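Local coordinates for conserved protein (Methanothermobacter thermautotrophicus, PDB 1T57) that is of unknown function but binds flavin mononucleotide and magnesium and belongs to the family of the pyruvate kinase alpha/beta domain, at residues 43-46 with 47-51; 35-38 with 39-43; 91-95 with 96-100; 189-192 with 193-196. One frame throughout, in Å; residues are numbered along the deposited sequence.

Contact 1: residues 43-46 with 47-51; sequences VGER and ADQLG
The guanidinium of R46 and the side-chain amide of Q49 have planes only 13° apart, and NE2 of Q49 meets the arginine obliquely, 3.5 Å from its NH1. Both atoms carry hydrogens, so the two groups touch as donors and do not bond. The other end of the amide belongs to a different neighbour: Q49 OE1 rests against CG of E45 at 3.7 Å, with the E45 carboxylate turned 50° from the amide plane. These side chains line the last turns of helix 36-50, which a Schellman motif closes at G51. R46 leaves the backbone with CG anti to N (chi1 177°) and then bends twice, which lays its CD alongside CD1 of L50 at 3.6 Å. Beyond that bend, NE forms a salt bridge with E199 and NH2 a hydrogen bond with K24 O, so this buried cation is tied to strands 196-204 and 22-28. V43 packs on I169 and I171, and L50 reaches R205 of the second subunit. The backbone keeps i to i+4 bonds: A47 N to V43 O at 2.7 Å, Q49 N to E45 O at 2.9 Å, and L50 N to R46 O at 3.0 Å. G51, with positive phi, ends the helix, its N 2.6 Å from A47 O and only weakly bonded to D48 O.

Contact 2: residues 35-38 with 39-43; sequences NTER and VLELV
OG1 of T36 is gripped by two backbone groups, the carbonyl of K33 and the N-H of A178, while CG2 of the same residue lies tightly against CD1 of L40 at 3.3 Å. T36 and L40 run side by side on the opening turns of helix 36-50, where T36 also touches the FMN-binding T64 and its side chain comes within about 6 Å of the flavin nucleotide. On another side of the helix R38 makes an i to i+3 salt bridge: its NH1 is 3.1 Å from E41 OE1, which lies near the guanidinium plane and offers its anti lone pair. The bond is bent (136° at the hydrogen) and the two planar groups stand 72° apart. CG of R38 is anti to the backbone N (chi1 -169°), and a bend at chi2 carries the guanidinium along the helix until one face lies beneath L42 CD2, 3.4 Å from NH2. A serine in place of R38 would probably leave E41 without its nearby cation, next to E37, and uncover the L42 methyl. L42 itself packs on C26 and I201 of the sheet. Backbone bonds run L40 N to T36 O (2.8 Å) and L42 N to R38 O (2.8 Å). V39 N bonds N35 O at 3.1 Å, and V39 CG1 approaches that same oxygen, to 3.2 Å.

Contact 3: residues 91-95 with 96-100; sequences LELED and EARDA
Charge pairing centres on R98, whose guanidinium is engaged by two acids one turn apart, D95 and D99, near the start of helix 95-104. OD2 of D95 forms a salt bridge with its NH2 at 3.6 Å, a longish pair held by charge; D95 CG lies near the guanidinium plane, yet the two groups are turned 69° apart. D99 completes the network through charge alone, its OD1 lying above one face of the guanidinium, though that oxygen's place is doubtful. With CG anti to the backbone N (chi1 169°), R98 bends at chi3 and folds back over D95. Among the hydrogen bonds, R98 N reaches the carbonyl of E94, the N-cap residue, at 3.1 Å. A water accepts from R98 NE at 2.7 Å and gives a weak bond to L93 O. The apolar part is small: L93 CD2 meets A97 CB at 4.0 Å, the buried L93 side chain being about 7 Å from the bound FMN. E94, D95 and E96 lie at the helix start, whose positive end would probably favour them; R98 is likely to offset the charges of D95 and D99, while E94 OE2 and E96 OE2, 4.5 Å apart, probably still repel each other mildly.

Contact 4: residues 189-192 with 193-196; sequences MNSV and FDLR
A tight pair of i to i+3 turns, like short 3-10 helix, lies in the loop between strands 180-185 and 196-204, just before the second. D194 N bonds S191 O at 2.8 Å, its nitrogen less surely placed, and L195 N bonds V192 O at 2.8 Å, approaching from above the carbonyl plane. The ring of F193 takes V192 CG2 over one face in a CH-pi contact, 4.0 Å from the methyl to the ring centroid and 26° off the normal. V192 CG2 gets there by sitting between its own N and carbonyl carbon. D194 sets its carboxylate beside S191, OD2 lying 3.9 Å from S191 CB, and OD2 also forms a salt bridge with K88 of the third subunit. An alanine at D194 is likely to leave that lysine without its mate and the flank of S191 uncovered. V192 and L195 both pack on I154 of helix 144-158, while R196 hydrogen-bonds O of the C-terminal P206 and the carbonyl of R140, both of the second subunit, so two neighbours hold the loop. The closest carbon of the F193 ring to V192 CG2 is CD2, at 3.6 Å.

Contacts 1 and 2 lie end to end on helix 36-50 and share V43; both are partly buried, with E45, D48 and Q49 of contact 1 and E37 and E41 of contact 2 exposed. Their arginines differ: in contact 1 the guanidinium is buried and answered by the strands, in contact 2 it pairs within the helix. Contact 3 is a surface contact at the start of helix 95-104, dominated by carboxylates round one arginine and a water. Contact 4 is buried and lies on the opposite side of the chain's centre from contacts 2 and 3; its chemistry is a ring face, turn bonds and charges met by other subunits. Contacts 2 and 3 come closest to the flavin nucleotide.

Contact 1: residues 43-46 with 47-51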
loop_
_atom_site.group_PDB
_atom_site.type_symbol
_atom_site.label_atom_id
_atom_site.label_comp_id
_atom_site.label_asym_id
_atom_site.label_seq_id
_atom_site.Cartn_x
_atom_site.Cartn_y
_atom_site.Cartn_z
ATOM N N VAL A 43 -18.608 -28.436 19.277
ATOM C CA VAL A 43 -19.031 -27.109 19.732
ATOM C C VAL A 43 -20.079 -27.234 20.821
ATOM O O VAL A 43 -20.052 -26.475 21.798
ATOM C CB VAL A 43 -19.644 -26.180 18.611
ATOM C CG1 VAL A 43 -18.785 -26.198 17.373
ATOM C CG2 VAL A 43 -21.083 -26.562 18.322
ATOM N N GLY A 44 -21.003 -28.182 20.639
ATOM C CA GLY A 44 -22.059 -28.391 21.612
ATOM C C GLY A 44 -21.441 -28.522 22.983
ATOM O O GLY A 44 -21.733 -27.735 23.881
ATOM N N GLU A 45 -20.543 -29.499 23.116
ATOM C CA GLU A 45 -19.870 -29.780 24.377
ATOM C C GLU A 45 -19.169 -28.559 24.945
ATOM O O GLU A 45 -19.385 -28.197 26.101
ATOM C CB GLU A 45 -18.867 -30.923 24.179
ATOM C CG GLU A 45 -18.515 -31.710 25.432
ATOM C CD GLU A 45 -17.541 -32.845 25.148
ATOM O OE1 GLU A 45 -17.596 -33.870 25.863
ATOM O OE2 GLU A 45 -16.725 -32.709 24.211
ATOM N N ARG A 46 -18.331 -27.917 24.139
ATOM C CA ARG A 46 -17.590 -26.758 24.608
ATOM C C ARG A 46 -18.518 -25.629 24.992
ATOM O O ARG A 46 -18.216 -24.862 25.903
ATOM C CB ARG A 46 -16.592 -26.278 23.553
ATOM C CG ARG A 46 -15.853 -25.038 23.955
ATOM C CD ARG A 46 -14.880 -25.292 25.086
ATOM N NE ARG A 46 -13.573 -25.674 24.583
ATOM C CZ ARG A 46 -13.186 -26.924 24.366
ATOM N NH1 ARG A 46 -14.007 -27.934 24.612
ATOM N NH2 ARG A 46 -11.964 -27.167 23.912
ATOM N N ALA A 47 -19.652 -25.526 24.310
ATOM C CA ALA A 47 -20.596 -24.484 24.655
ATOM C C ALA A 47 -21.147 -24.741 26.066
ATOM O O ALA A 47 -21.159 -23.846 26.920
ATOM C CB ALA A 47 -21.719 -24.436 23.645
ATOM N N ASP A 48 -21.600 -25.960 26.328
ATOM C CA ASP A 48 -22.108 -26.277 27.668
ATOM C C ASP A 48 -21.015 -25.963 28.686
ATOM O O ASP A 48 -21.244 -25.270 29.683
ATOM C CB ASP A 48 -22.453 -27.762 27.767
ATOM C CG ASP A 48 -23.652 -28.134 26.929
ATOM O OD1 ASP A 48 -23.842 -29.348 26.674
ATOM O OD2 ASP A 48 -24.406 -27.213 26.535
ATOM N N GLN A 49 -19.824 -26.495 28.415
ATOM C CA GLN A 49 -18.685 -26.304 29.291
ATOM C C GLN A 49 -18.452 -24.856 29.673
ATOM O O GLN A 49 -18.236 -24.549 30.844
ATOM C CB GLN A 49 -17.417 -26.882 28.646
ATOM C CG GLN A 49 -17.461 -28.401 28.473
ATOM C CD GLN A 49 -16.144 -28.991 27.996
ATOM O OE1 GLN A 49 -16.069 -30.176 27.666
ATOM N NE2 GLN A 49 -15.096 -28.171 27.970
ATOM N N LEU A 50 -18.519 -23.957 28.698
ATOM C CA LEU A 50 -18.257 -22.555 28.987
ATOM C C LEU A 50 -19.491 -21.694 29.182
ATOM O O LEU A 50 -19.372 -20.549 29.602
ATOM C CB LEU A 50 -17.407 -21.940 27.871
ATOM C CG LEU A 50 -16.022 -22.468 27.502
ATOM C CD1 LEU A 50 -15.738 -21.972 26.118
ATOM C CD2 LEU A 50 -14.922 -22.002 28.451
ATOM N N GLY A 51 -20.673 -22.210 28.872
ATOM C CA GLY A 51 -21.854 -21.373 29.021
ATOM C C GLY A 51 -21.889 -20.270 27.959
ATOM O O GLY A 51 -22.003 -19.073 28.254
#

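Contact 2: residues 35-38 with 39-43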
loop_
_atom_site.group_PDB
_atom_site.type_symbol
_atom_site.label_atom_id
_atom_site.label_comp_id
_atom_site.label_asym_id
_atom_site.label_seq_id
_atom_site.Cartn_x
_atom_site.Cartn_y
_atom_site.Cartn_z
ATOM N N ASN A 35 -15.873 -33.614 8.030
ATOM C CA ASN A 35 -15.664 -33.295 9.447
ATOM C C ASN A 35 -16.840 -32.603 10.151
ATOM O O ASN A 35 -16.926 -32.607 11.374
ATOM C CB ASN A 35 -14.417 -32.410 9.602
ATOM C CG ASN A 35 -13.198 -32.981 8.918
ATOM O OD1 ASN A 35 -12.772 -34.091 9.216
ATOM N ND2 ASN A 35 -12.616 -32.221 8.009
ATOM N N THR A 36 -17.746 -32.021 9.378
ATOM C CA THR A 36 -18.862 -31.289 9.956
ATOM C C THR A 36 -19.496 -31.857 11.206
ATOM O O THR A 36 -19.582 -31.171 12.232
ATOM C CB THR A 36 -19.970 -31.062 8.930
ATOM O OG1 THR A 36 -19.410 -30.470 7.753
ATOM C CG2 THR A 36 -21.012 -30.099 9.485
ATOM N N GLU A 37 -19.928 -33.108 11.131
ATOM C CA GLU A 37 -20.603 -33.735 12.255
ATOM C C GLU A 37 -19.796 -33.671 13.539
ATOM O O GLU A 37 -20.334 -33.354 14.609
ATOM C CB GLU A 37 -20.958 -35.188 11.915
ATOM C CG GLU A 37 -22.332 -35.612 12.435
ATOM C CD GLU A 37 -23.306 -34.445 12.513
ATOM O OE1 GLU A 37 -23.539 -33.938 13.634
ATOM O OE2 GLU A 37 -23.826 -34.025 11.454
ATOM N N ARG A 38 -18.503 -33.948 13.431
ATOM C CA ARG A 38 -17.653 -33.911 14.599
ATOM C C ARG A 38 -17.522 -32.481 15.144
ATOM O O ARG A 38 -17.605 -32.277 16.356
ATOM C CB ARG A 38 -16.282 -34.506 14.265
ATOM C CG ARG A 38 -15.412 -34.766 15.484
ATOM C CD ARG A 38 -16.183 -35.516 16.562
ATOM N NE ARG A 38 -15.420 -35.649 17.801
ATOM C CZ ARG A 38 -15.967 -35.860 18.998
ATOM N NH1 ARG A 38 -17.290 -35.959 19.123
ATOM N NH2 ARG A 38 -15.189 -35.983 20.070
ATOM N N VAL A 39 -17.349 -31.484 14.272
ATOM C CA VAL A 39 -17.228 -30.131 14.792
ATOM C C VAL A 39 -18.550 -29.652 15.382
ATOM O O VAL A 39 -18.548 -28.929 16.364
ATOM C CB VAL A 39 -16.689 -29.090 13.729
ATOM C CG1 VAL A 39 -16.066 -29.805 12.596
ATOM C CG2 VAL A 39 -17.785 -28.114 13.288
ATOM N N LEU A 40 -19.678 -30.041 14.812
ATOM C CA LEU A 40 -20.939 -29.607 15.402
ATOM C C LEU A 40 -21.095 -30.226 16.791
ATOM O O LEU A 40 -21.639 -29.604 17.708
ATOM C CB LEU A 40 -22.110 -30.010 14.512
ATOM C CG LEU A 40 -22.193 -29.153 13.255
ATOM C CD1 LEU A 40 -22.938 -29.890 12.179
ATOM C CD2 LEU A 40 -22.868 -27.850 13.589
ATOM N N GLU A 41 -20.590 -31.446 16.959
ATOM C CA GLU A 41 -20.693 -32.107 18.258
ATOM C C GLU A 41 -19.754 -31.449 19.254
ATOM O O GLU A 41 -20.127 -31.153 20.399
ATOM C CB GLU A 41 -20.340 -33.595 18.162
ATOM C CG GLU A 41 -21.076 -34.350 17.083
ATOM C CD GLU A 41 -21.096 -35.842 17.332
ATOM O OE1 GLU A 41 -20.058 -36.386 17.780
ATOM O OE2 GLU A 41 -22.154 -36.461 17.073
ATOM N N LEU A 42 -18.529 -31.214 18.807
ATOM C CA LEU A 42 -17.553 -30.612 19.667
ATOM C C LEU A 42 -17.980 -29.241 20.141
ATOM O O LEU A 42 -17.774 -28.919 21.311
ATOM C CB LEU A 42 -16.208 -30.584 18.976
ATOM C CG LEU A 42 -15.617 -31.993 18.847
ATOM C CD1 LEU A 42 -14.291 -31.921 18.131
ATOM C CD2 LEU A 42 -15.428 -32.606 20.211
ATOM N N VAL A 43 -18.608 -28.436 19.277
ATOM C CA VAL A 43 -19.031 -27.109 19.732
ATOM C C VAL A 43 -20.079 -27.234 20.821
ATOM O O VAL A 43 -20.052 -26.475 21.798
ATOM C CB VAL A 43 -19.644 -26.180 18.611
ATOM C CG1 VAL A 43 -18.785 -26.198 17.373
ATOM C CG2 VAL A 43 -21.083 -26.562 18.322
#

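Contact 3: residues 91-95 with 96-100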
loop_
_atom_site.group_PDB
_atom_site.type_symbol
_atom_site.label_atom_id
_atom_site.label_comp_id
_atom_site.label_asym_id
_atom_site.label_seq_id
_atom_site.Cartn_x
_atom_site.Cartn_y
_atom_site.Cartn_z
ATOM N N LEU A 91 -27.689 -14.254 -5.399
ATOM C CA LEU A 91 -27.496 -14.713 -4.030
ATOM C C LEU A 91 -27.550 -16.259 -4.037
ATOM O O LEU A 91 -28.535 -16.848 -4.507
ATOM C CB LEU A 91 -28.613 -14.146 -3.149
ATOM C CG LEU A 91 -28.390 -14.101 -1.642
ATOM C CD1 LEU A 91 -27.288 -13.085 -1.326
ATOM C CD2 LEU A 91 -29.690 -13.719 -0.946
ATOM N N GLU A 92 -26.508 -16.917 -3.519
ATOM C CA GLU A 92 -26.463 -18.387 -3.486
ATOM C C GLU A 92 -27.499 -18.991 -2.562
ATOM O O GLU A 92 -28.020 -20.075 -2.812
ATOM C CB GLU A 92 -25.081 -18.884 -3.045
ATOM C CG GLU A 92 -24.117 -19.113 -4.171
ATOM C CD GLU A 92 -22.699 -18.873 -3.745
ATOM O OE1 GLU A 92 -21.813 -19.720 -3.998
ATOM O OE2 GLU A 92 -22.469 -17.811 -3.145
ATOM N N LEU A 93 -27.780 -18.288 -1.480
ATOM C CA LEU A 93 -28.740 -18.764 -0.513
ATOM C C LEU A 93 -30.142 -18.768 -1.131
ATOM O O LEU A 93 -30.651 -17.724 -1.555
ATOM C CB LEU A 93 -28.668 -17.867 0.734
ATOM C CG LEU A 93 -29.385 -18.293 2.018
ATOM C CD1 LEU A 93 -30.815 -17.831 1.995
ATOM C CD2 LEU A 93 -29.301 -19.799 2.174
ATOM N N GLU A 94 -30.750 -19.949 -1.190
ATOM C CA GLU A 94 -32.091 -20.103 -1.738
ATOM C C GLU A 94 -33.087 -19.479 -0.786
ATOM O O GLU A 94 -32.891 -19.500 0.426
ATOM C CB GLU A 94 -32.429 -21.580 -1.909
ATOM C CG GLU A 94 -31.529 -22.297 -2.895
ATOM C CD GLU A 94 -32.055 -22.247 -4.320
ATOM O OE1 GLU A 94 -32.297 -21.134 -4.847
ATOM O OE2 GLU A 94 -32.224 -23.337 -4.910
ATOM N N ASP A 95 -34.158 -18.929 -1.343
ATOM C CA ASP A 95 -35.205 -18.287 -0.560
ATOM C C ASP A 95 -35.799 -19.315 0.393
ATOM O O ASP A 95 -36.077 -19.018 1.547
ATOM C CB ASP A 95 -36.266 -17.752 -1.519
ATOM C CG ASP A 95 -35.646 -17.067 -2.728
ATOM O OD1 ASP A 95 -34.777 -17.698 -3.372
ATOM O OD2 ASP A 95 -36.019 -15.908 -3.029
ATOM N N GLU A 96 -35.960 -20.535 -0.110
ATOM C CA GLU A 96 -36.511 -21.646 0.663
ATOM C C GLU A 96 -35.671 -21.956 1.892
ATOM O O GLU A 96 -36.188 -22.050 3.005
ATOM C CB GLU A 96 -36.567 -22.897 -0.200
ATOM C CG GLU A 96 -37.190 -22.679 -1.553
ATOM C CD GLU A 96 -36.681 -23.684 -2.559
ATOM O OE1 GLU A 96 -36.420 -24.835 -2.154
ATOM O OE2 GLU A 96 -36.543 -23.334 -3.753
ATOM N N ALA A 97 -34.371 -22.142 1.683
ATOM C CA ALA A 97 -33.464 -22.447 2.782
ATOM C C ALA A 97 -33.448 -21.335 3.848
ATOM O O ALA A 97 -33.393 -21.613 5.055
ATOM C CB ALA A 97 -32.063 -22.681 2.237
ATOM N N ARG A 98 -33.493 -20.080 3.401
ATOM C CA ARG A 98 -33.490 -18.941 4.311
ATOM C C ARG A 98 -34.749 -19.063 5.148
ATOM O O ARG A 98 -34.706 -19.088 6.383
ATOM C CB ARG A 98 -33.517 -17.638 3.513
ATOM C CG ARG A 98 -33.778 -16.385 4.333
ATOM C CD ARG A 98 -33.652 -15.144 3.464
ATOM N NE ARG A 98 -34.203 -15.363 2.128
ATOM C CZ ARG A 98 -35.478 -15.187 1.782
ATOM N NH1 ARG A 98 -36.370 -14.774 2.674
ATOM N NH2 ARG A 98 -35.862 -15.442 0.537
ATOM N N ASP A 99 -35.873 -19.150 4.451
ATOM C CA ASP A 99 -37.151 -19.294 5.106
ATOM C C ASP A 99 -37.061 -20.391 6.164
ATOM O O ASP A 99 -37.338 -20.135 7.333
ATOM C CB ASP A 99 -38.239 -19.619 4.073
ATOM C CG ASP A 99 -38.630 -18.412 3.225
ATOM O OD1 ASP A 99 -37.740 -17.796 2.604
ATOM O OD2 ASP A 99 -39.835 -18.079 3.169
ATOM N N ALA A 100 -36.647 -21.596 5.764
ATOM C CA ALA A 100 -36.518 -22.716 6.707
ATOM C C ALA A 100 -35.784 -22.320 7.984
ATOM O O ALA A 100 -36.278 -22.568 9.088
ATOM C CB ALA A 100 -35.814 -23.912 6.045
HETATM O O HOH W 1 -32.464 -15.472 0.068
#

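Contact 4: residues 189-192 with 193-196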
loop_
_atom_site.group_PDB
_atom_site.type_symbol
_atom_site.label_atom_id
_atom_site.label_comp_id
_atom_site.label_asym_id
_atom_site.label_seq_id
_atom_site.Cartn_x
_atom_site.Cartn_y
_atom_site.Cartn_z
HETATM N N MSE A 189 -15.350 -3.719 12.744
HETATM C CA MSE A 189 -14.407 -3.417 11.673
HETATM C C MSE A 189 -13.501 -2.246 12.056
HETATM O O MSE A 189 -12.340 -2.222 11.686
HETATM C CB MSE A 189 -15.147 -3.040 10.383
HETATM C CG MSE A 189 -16.017 -1.827 10.545
HETATM SE SE MSE A 189 -16.654 -0.944 8.926
HETATM C CE MSE A 189 -15.536 0.639 8.915
ATOM N N ASN A 190 -14.029 -1.263 12.774
ATOM C CA ASN A 190 -13.204 -0.132 13.126
ATOM C C ASN A 190 -12.235 -0.458 14.258
ATOM O O ASN A 190 -11.324 0.302 14.533
ATOM C CB ASN A 190 -14.069 1.097 13.446
ATOM C CG ASN A 190 -15.256 0.771 14.315
ATOM O OD1 ASN A 190 -15.363 -0.326 14.854
ATOM N ND2 ASN A 190 -16.166 1.731 14.457
ATOM N N SER A 191 -12.417 -1.597 14.907
ATOM C CA SER A 191 -11.491 -1.989 15.952
ATOM C C SER A 191 -11.102 -3.470 15.805
ATOM O O SER A 191 -10.969 -4.211 16.788
ATOM C CB SER A 191 -12.074 -1.687 17.342
ATOM O OG SER A 191 -13.240 -2.438 17.589
ATOM N N VAL A 192 -10.905 -3.883 14.553
ATOM C CA VAL A 192 -10.542 -5.258 14.246
ATOM C C VAL A 192 -9.500 -5.902 15.125
ATOM O O VAL A 192 -9.676 -7.025 15.591
ATOM C CB VAL A 192 -9.997 -5.432 12.810
ATOM C CG1 VAL A 192 -11.106 -5.402 11.831
ATOM C CG2 VAL A 192 -8.913 -4.375 12.517
ATOM N N PHE A 193 -8.389 -5.206 15.309
ATOM C CA PHE A 193 -7.307 -5.771 16.074
ATOM C C PHE A 193 -7.608 -5.905 17.533
ATOM O O PHE A 193 -6.723 -6.170 18.318
ATOM C CB PHE A 193 -6.016 -5.009 15.794
ATOM C CG PHE A 193 -5.514 -5.238 14.399
ATOM C CD1 PHE A 193 -5.187 -6.528 13.969
ATOM C CD2 PHE A 193 -5.428 -4.195 13.489
ATOM C CE1 PHE A 193 -4.790 -6.757 12.652
ATOM C CE2 PHE A 193 -5.030 -4.417 12.166
ATOM C CZ PHE A 193 -4.712 -5.703 11.754
ATOM N N ASP A 194 -8.884 -5.758 17.873
ATOM C CA ASP A 194 -9.366 -5.958 19.231
ATOM C C ASP A 194 -10.061 -7.342 19.277
ATOM O O ASP A 194 -10.669 -7.727 20.286
ATOM C CB ASP A 194 -10.386 -4.891 19.619
ATOM C CG ASP A 194 -9.752 -3.588 20.050
ATOM O OD1 ASP A 194 -8.547 -3.368 19.761
ATOM O OD2 ASP A 194 -10.481 -2.780 20.683
ATOM N N LEU A 195 -9.974 -8.088 18.181
ATOM C CA LEU A 195 -10.599 -9.405 18.116
ATOM C C LEU A 195 -9.693 -10.383 18.830
ATOM O O LEU A 195 -8.497 -10.405 18.593
ATOM C CB LEU A 195 -10.797 -9.822 16.667
ATOM C CG LEU A 195 -11.701 -11.039 16.533
ATOM C CD1 LEU A 195 -12.452 -10.960 15.201
ATOM C CD2 LEU A 195 -10.863 -12.321 16.669
ATOM N N ARG A 196 -10.262 -11.192 19.710
ATOM C CA ARG A 196 -9.436 -12.111 20.478
ATOM C C ARG A 196 -9.800 -13.558 20.227
ATOM O O ARG A 196 -10.981 -13.932 20.287
ATOM C CB ARG A 196 -9.531 -11.812 22.000
ATOM C CG ARG A 196 -9.113 -10.395 22.438
ATOM C CD ARG A 196 -7.647 -10.090 21.995
ATOM N NE ARG A 196 -6.688 -11.110 22.449
ATOM C CZ ARG A 196 -5.438 -11.236 21.977
ATOM N NH1 ARG A 196 -4.985 -10.410 21.039
ATOM N NH2 ARG A 196 -4.639 -12.198 22.417
#